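5-ketofructose reductase (Gluconobacter sp., PDB 7COK) probably catalyses the reduction of 5-ketofructose to fructose, as a novel class of reductase within the shikimate dehydrogenase family. Local coordinates at residues A[7-18]-A[36-46]. Sequence-based numbering, arbitrary orientation.
Sequences RSILTGSFSTPC and LDARYINCDVK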
loop_
_atom_site.group_PDB
_atom_site.type_symbol
_atom_site.label_atom_id
_atom_site.label_comp_id
_atom_site.label_asym_id
_atom_site.label_seq_id
_atom_site.Cartn_x
_atom_site.Cartn_y
_atom_site.Cartn_z
ATOM N N ARG A 7 -9.480 6.917 1.647
ATOM C CA ARG A 7 -8.874 5.847 2.412
ATOM C C ARG A 7 -9.343 4.489 1.920
ATOM O O ARG A 7 -10.467 4.070 2.232
ATOM C CB ARG A 7 -9.163 6.000 3.891
ATOM C CG ARG A 7 -8.477 4.922 4.691
ATOM C CD ARG A 7 -8.986 4.887 6.107
ATOM N NE ARG A 7 -8.206 3.908 6.855
ATOM C CZ ARG A 7 -8.295 3.692 8.167
ATOM N NH1 ARG A 7 -9.128 4.389 8.930
ATOM N NH2 ARG A 7 -7.503 2.783 8.729
ATOM N N SER A 8 -8.487 3.829 1.134
ATOM C CA SER A 8 -8.740 2.447 0.692
ATOM C C SER A 8 -8.406 1.453 1.791
ATOM O O SER A 8 -7.507 1.693 2.589
ATOM C CB SER A 8 -7.891 2.117 -0.537
ATOM O OG SER A 8 -8.036 3.088 -1.563
ATOM N N ILE A 9 -9.110 0.329 1.812
ATOM C CA ILE A 9 -8.790 -0.798 2.692
ATOM C C ILE A 9 -7.448 -1.341 2.196
ATOM O O ILE A 9 -7.244 -1.489 0.976
ATOM C CB ILE A 9 -9.882 -1.901 2.622
ATOM C CG1 ILE A 9 -11.253 -1.396 3.131
ATOM C CG2 ILE A 9 -9.401 -3.170 3.334
ATOM C CD1 ILE A 9 -12.464 -2.223 2.725
ATOM N N LEU A 10 -6.520 -1.608 3.125
ATOM C CA LEU A 10 -5.179 -2.041 2.746
ATOM C C LEU A 10 -4.950 -3.484 3.134
ATOM O O LEU A 10 -5.249 -3.899 4.255
ATOM C CB LEU A 10 -4.112 -1.153 3.396
ATOM C CG LEU A 10 -4.210 0.333 2.994
ATOM C CD1 LEU A 10 -3.223 1.153 3.807
ATOM C CD2 LEU A 10 -3.992 0.508 1.483
ATOM N N THR A 11 -4.443 -4.235 2.165
ATOM C CA THR A 11 -3.983 -5.603 2.297
ATOM C C THR A 11 -2.677 -5.671 1.497
ATOM O O THR A 11 -2.314 -4.694 0.817
ATOM C CB THR A 11 -5.010 -6.615 1.710
ATOM O OG1 THR A 11 -5.207 -6.378 0.302
ATOM C CG2 THR A 11 -6.351 -6.548 2.426
ATOM N N GLY A 12 -1.950 -6.791 1.569
ATOM C CA GLY A 12 -0.796 -6.946 0.698
ATOM C C GLY A 12 -0.012 -8.188 1.020
ATOM O O GLY A 12 -0.574 -9.150 1.551
ATOM N N SER A 13 1.289 -8.135 0.731
ATOM C CA SER A 13 2.156 -9.305 0.833
ATOM C C SER A 13 3.573 -8.942 1.225
ATOM O O SER A 13 4.073 -7.887 0.838
ATOM C CB SER A 13 2.167 -10.032 -0.517
ATOM O OG SER A 13 3.142 -11.064 -0.587
ATOM N N PHE A 14 4.196 -9.824 2.016
ATOM C CA PHE A 14 5.609 -9.708 2.358
ATOM C C PHE A 14 6.295 -10.956 1.816
ATOM O O PHE A 14 5.895 -12.089 2.106
ATOM C CB PHE A 14 5.804 -9.644 3.873
ATOM C CG PHE A 14 5.041 -8.552 4.556
ATOM C CD1 PHE A 14 4.836 -7.285 3.945
ATOM C CD2 PHE A 14 4.558 -8.748 5.864
ATOM C CE1 PHE A 14 4.142 -6.278 4.615
ATOM C CE2 PHE A 14 3.858 -7.731 6.526
ATOM C CZ PHE A 14 3.650 -6.506 5.916
ATOM N N SER A 15 7.321 -10.748 0.996
ATOM C CA SER A 15 8.090 -11.855 0.428
ATOM C C SER A 15 9.347 -11.272 -0.193
ATOM O O SER A 15 9.432 -10.066 -0.397
ATOM C CB SER A 15 7.275 -12.602 -0.637
ATOM O OG SER A 15 7.105 -11.828 -1.799
ATOM N N THR A 16 10.313 -12.130 -0.490
ATOM C CA THR A 16 11.430 -11.735 -1.341
ATOM C C THR A 16 11.973 -12.946 -2.093
ATOM O O THR A 16 12.200 -13.991 -1.465
ATOM C CB THR A 16 12.557 -10.967 -0.581
ATOM O OG1 THR A 16 13.472 -10.415 -1.530
ATOM C CG2 THR A 16 13.332 -11.817 0.424
ATOM N N PRO A 17 12.154 -12.845 -3.419
ATOM C CA PRO A 17 11.757 -11.708 -4.269
ATOM C C PRO A 17 10.242 -11.696 -4.508
ATOM O O PRO A 17 9.587 -12.711 -4.323
ATOM C CB PRO A 17 12.498 -11.997 -5.581
ATOM C CG PRO A 17 12.640 -13.484 -5.612
ATOM C CD PRO A 17 12.863 -13.891 -4.187
ATOM N N CYS A 18 9.693 -10.542 -4.871
ATOM C CA CYS A 18 8.248 -10.440 -5.099
ATOM C C CYS A 18 7.811 -10.019 -6.500
ATOM O O CYS A 18 6.603 -10.006 -6.786
ATOM C CB CYS A 18 7.606 -9.514 -4.059
ATOM S SG CYS A 18 7.918 -7.772 -4.330
ATOM N N LEU A 36 -15.014 -2.827 -4.637
ATOM C CA LEU A 36 -14.487 -2.671 -3.287
ATOM C C LEU A 36 -13.312 -1.739 -3.376
ATOM O O LEU A 36 -12.412 -1.925 -4.223
ATOM C CB LEU A 36 -14.050 -4.034 -2.737
ATOM C CG LEU A 36 -14.520 -4.570 -1.383
ATOM C CD1 LEU A 36 -13.516 -5.613 -0.888
ATOM C CD2 LEU A 36 -14.727 -3.487 -0.343
ATOM N N ASP A 37 -13.318 -0.708 -2.532
ATOM C CA ASP A 37 -12.189 0.208 -2.474
ATOM C C ASP A 37 -11.119 -0.396 -1.559
ATOM O O ASP A 37 -10.982 -0.044 -0.389
ATOM C CB ASP A 37 -12.595 1.607 -2.040
ATOM C CG ASP A 37 -11.406 2.552 -1.950
ATOM O OD1 ASP A 37 -10.354 2.258 -2.580
ATOM O OD2 ASP A 37 -11.514 3.584 -1.245
ATOM N N ALA A 38 -10.387 -1.334 -2.134
ATOM C CA ALA A 38 -9.357 -2.091 -1.415
ATOM C C ALA A 38 -8.158 -2.204 -2.339
ATOM O O ALA A 38 -8.298 -2.174 -3.566
ATOM C CB ALA A 38 -9.870 -3.474 -0.993
ATOM N N ARG A 39 -6.969 -2.313 -1.737
ATOM C CA ARG A 39 -5.719 -2.417 -2.478
ATOM C C ARG A 39 -4.911 -3.564 -1.906
ATOM O O ARG A 39 -5.011 -3.874 -0.739
ATOM C CB ARG A 39 -4.932 -1.124 -2.329
ATOM C CG ARG A 39 -5.683 0.116 -2.806
ATOM C CD ARG A 39 -4.830 1.355 -2.697
ATOM N NE ARG A 39 -3.892 1.377 -3.813
ATOM C CZ ARG A 39 -3.086 2.386 -4.104
ATOM N NH1 ARG A 39 -3.071 3.482 -3.353
ATOM N NH2 ARG A 39 -2.293 2.278 -5.150
ATOM N N TYR A 40 -4.071 -4.156 -2.754
ATOM C CA TYR A 40 -3.133 -5.194 -2.360
ATOM C C TYR A 40 -1.752 -4.663 -2.668
ATOM O O TYR A 40 -1.406 -4.441 -3.839
ATOM C CB TYR A 40 -3.414 -6.438 -3.180
ATOM C CG TYR A 40 -2.654 -7.686 -2.732
ATOM C CD1 TYR A 40 -1.339 -7.916 -3.151
ATOM C CD2 TYR A 40 -3.260 -8.640 -1.928
ATOM C CE1 TYR A 40 -0.658 -9.072 -2.776
ATOM C CE2 TYR A 40 -2.575 -9.789 -1.548
ATOM C CZ TYR A 40 -1.282 -9.999 -1.991
ATOM O OH TYR A 40 -0.600 -11.162 -1.618
ATOM N N ILE A 41 -0.941 -4.507 -1.617
ATOM C CA ILE A 41 0.386 -3.934 -1.720
ATOM C C ILE A 41 1.467 -5.027 -1.665
ATOM O O ILE A 41 1.719 -5.614 -0.607
ATOM C CB ILE A 41 0.620 -2.855 -0.614
ATOM C CG1 ILE A 41 -0.554 -1.834 -0.529
ATOM C CG2 ILE A 41 1.967 -2.181 -0.800
ATOM C CD1 ILE A 41 -0.987 -1.177 -1.824
ATOM N N ASN A 42 2.104 -5.276 -2.812
ATOM C CA ASN A 42 3.113 -6.324 -2.954
ATOM C C ASN A 42 4.485 -5.771 -2.571
ATOM O O ASN A 42 5.082 -4.961 -3.302
ATOM C CB ASN A 42 3.112 -6.798 -4.412
ATOM C CG ASN A 42 4.022 -7.997 -4.652
ATOM O OD1 ASN A 42 4.222 -8.813 -3.772
ATOM N ND2 ASN A 42 4.534 -8.121 -5.878
ATOM N N CYS A 43 4.964 -6.172 -1.395
ATOM C CA CYS A 43 6.200 -5.616 -0.811
ATOM C C CYS A 43 7.349 -6.601 -0.831
ATOM O O CYS A 43 7.174 -7.773 -0.530
ATOM C CB CYS A 43 5.967 -5.225 0.642
ATOM S SG CYS A 43 4.641 -4.030 0.906
ATOM N N ASP A 44 8.534 -6.089 -1.164
ATOM C CA ASP A 44 9.707 -6.907 -1.101
ATOM C C ASP A 44 10.349 -6.697 0.260
ATOM O O ASP A 44 10.955 -5.658 0.522
ATOM C CB ASP A 44 10.661 -6.585 -2.239
ATOM C CG ASP A 44 11.596 -7.705 -2.519
ATOM O OD1 ASP A 44 12.475 -7.941 -1.675
ATOM O OD2 ASP A 44 11.451 -8.365 -3.562
ATOM N N VAL A 45 10.188 -7.693 1.123
ATOM C CA VAL A 45 10.592 -7.576 2.519
ATOM C C VAL A 45 11.682 -8.610 2.768
ATOM O O VAL A 45 11.476 -9.804 2.549
ATOM C CB VAL A 45 9.393 -7.832 3.473
ATOM C CG1 VAL A 45 9.843 -7.857 4.913
ATOM C CG2 VAL A 45 8.305 -6.777 3.303
ATOM N N LYS A 46 12.846 -8.147 3.220
ATOM C CA LYS A 46 13.960 -9.050 3.509
ATOM C C LYS A 46 13.745 -9.743 4.869
ATOM O O LYS A 46 12.946 -9.295 5.706
ATOM C CB LYS A 46 15.300 -8.293 3.445
ATOM C CG LYS A 46 15.558 -7.537 2.130
ATOM C CD LYS A 46 15.317 -8.404 0.892
ATOM C CE LYS A 46 15.582 -7.671 -0.422
ATOM N NZ LYS A 46 14.662 -6.533 -0.758
HETATM O O HOH W 1 5.397 -9.671 -1.391
#
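Ile9 to Ser15 runs parallel to Ala38 to Asp44, and the backbone hydrogen bonds pass from Ile9 N to Asp37 O through to Val45 N and Ser15 O, with a weak one from Ser15 N to Cys43 O. Arg39 O is gripped twice, by Thr11 N and by Thr11 OG1 at 2.7 Å. Side-chain hydrogen bonds finish both ends. Ser8 OG donates to Asp37 OD1 on its syn side. At the other end Asp44 OD1 takes Thr16 OG1 (2.7 Å) and Lys46 NZ (2.8 Å, a salt bridge) from opposite faces of the carboxylate. Asn42 ND2 reaches Cys18 O at 2.9 Å, the oxygen lying in the amide plane, while water 1 joins Asn42 OD1 and Cys43 O to the hydroxyls of Ser13 and Ser15.

Tyr40 makes a CH-pi contact. With CG anti to the backbone N (chi1 -171°), its ring lies flat over Gly12, whose CA sits 3.8 Å from the centroid. Replacing this tyrosine with alanine would take the ring off Gly12 and would probably leave Asn66 OD1 without its hydroxyl partner. Among apolar pairs, Ile9 meets Ala38 on Tyr40's face; on the opposite face, with Leu10 and Cys43, Phe14 CD1 meets Val45 CG2 at 3.6 Å.

This is the beta-alpha-beta pairing through helix 23-34 in the probable substrate-binding domain. Arg39 bonds Glu28 of the second subunit, so the chemistry implies a strand at the edge of this chain's sheet, held by main-chain bonds, clasped at both ends by side chains, and facing the second subunit.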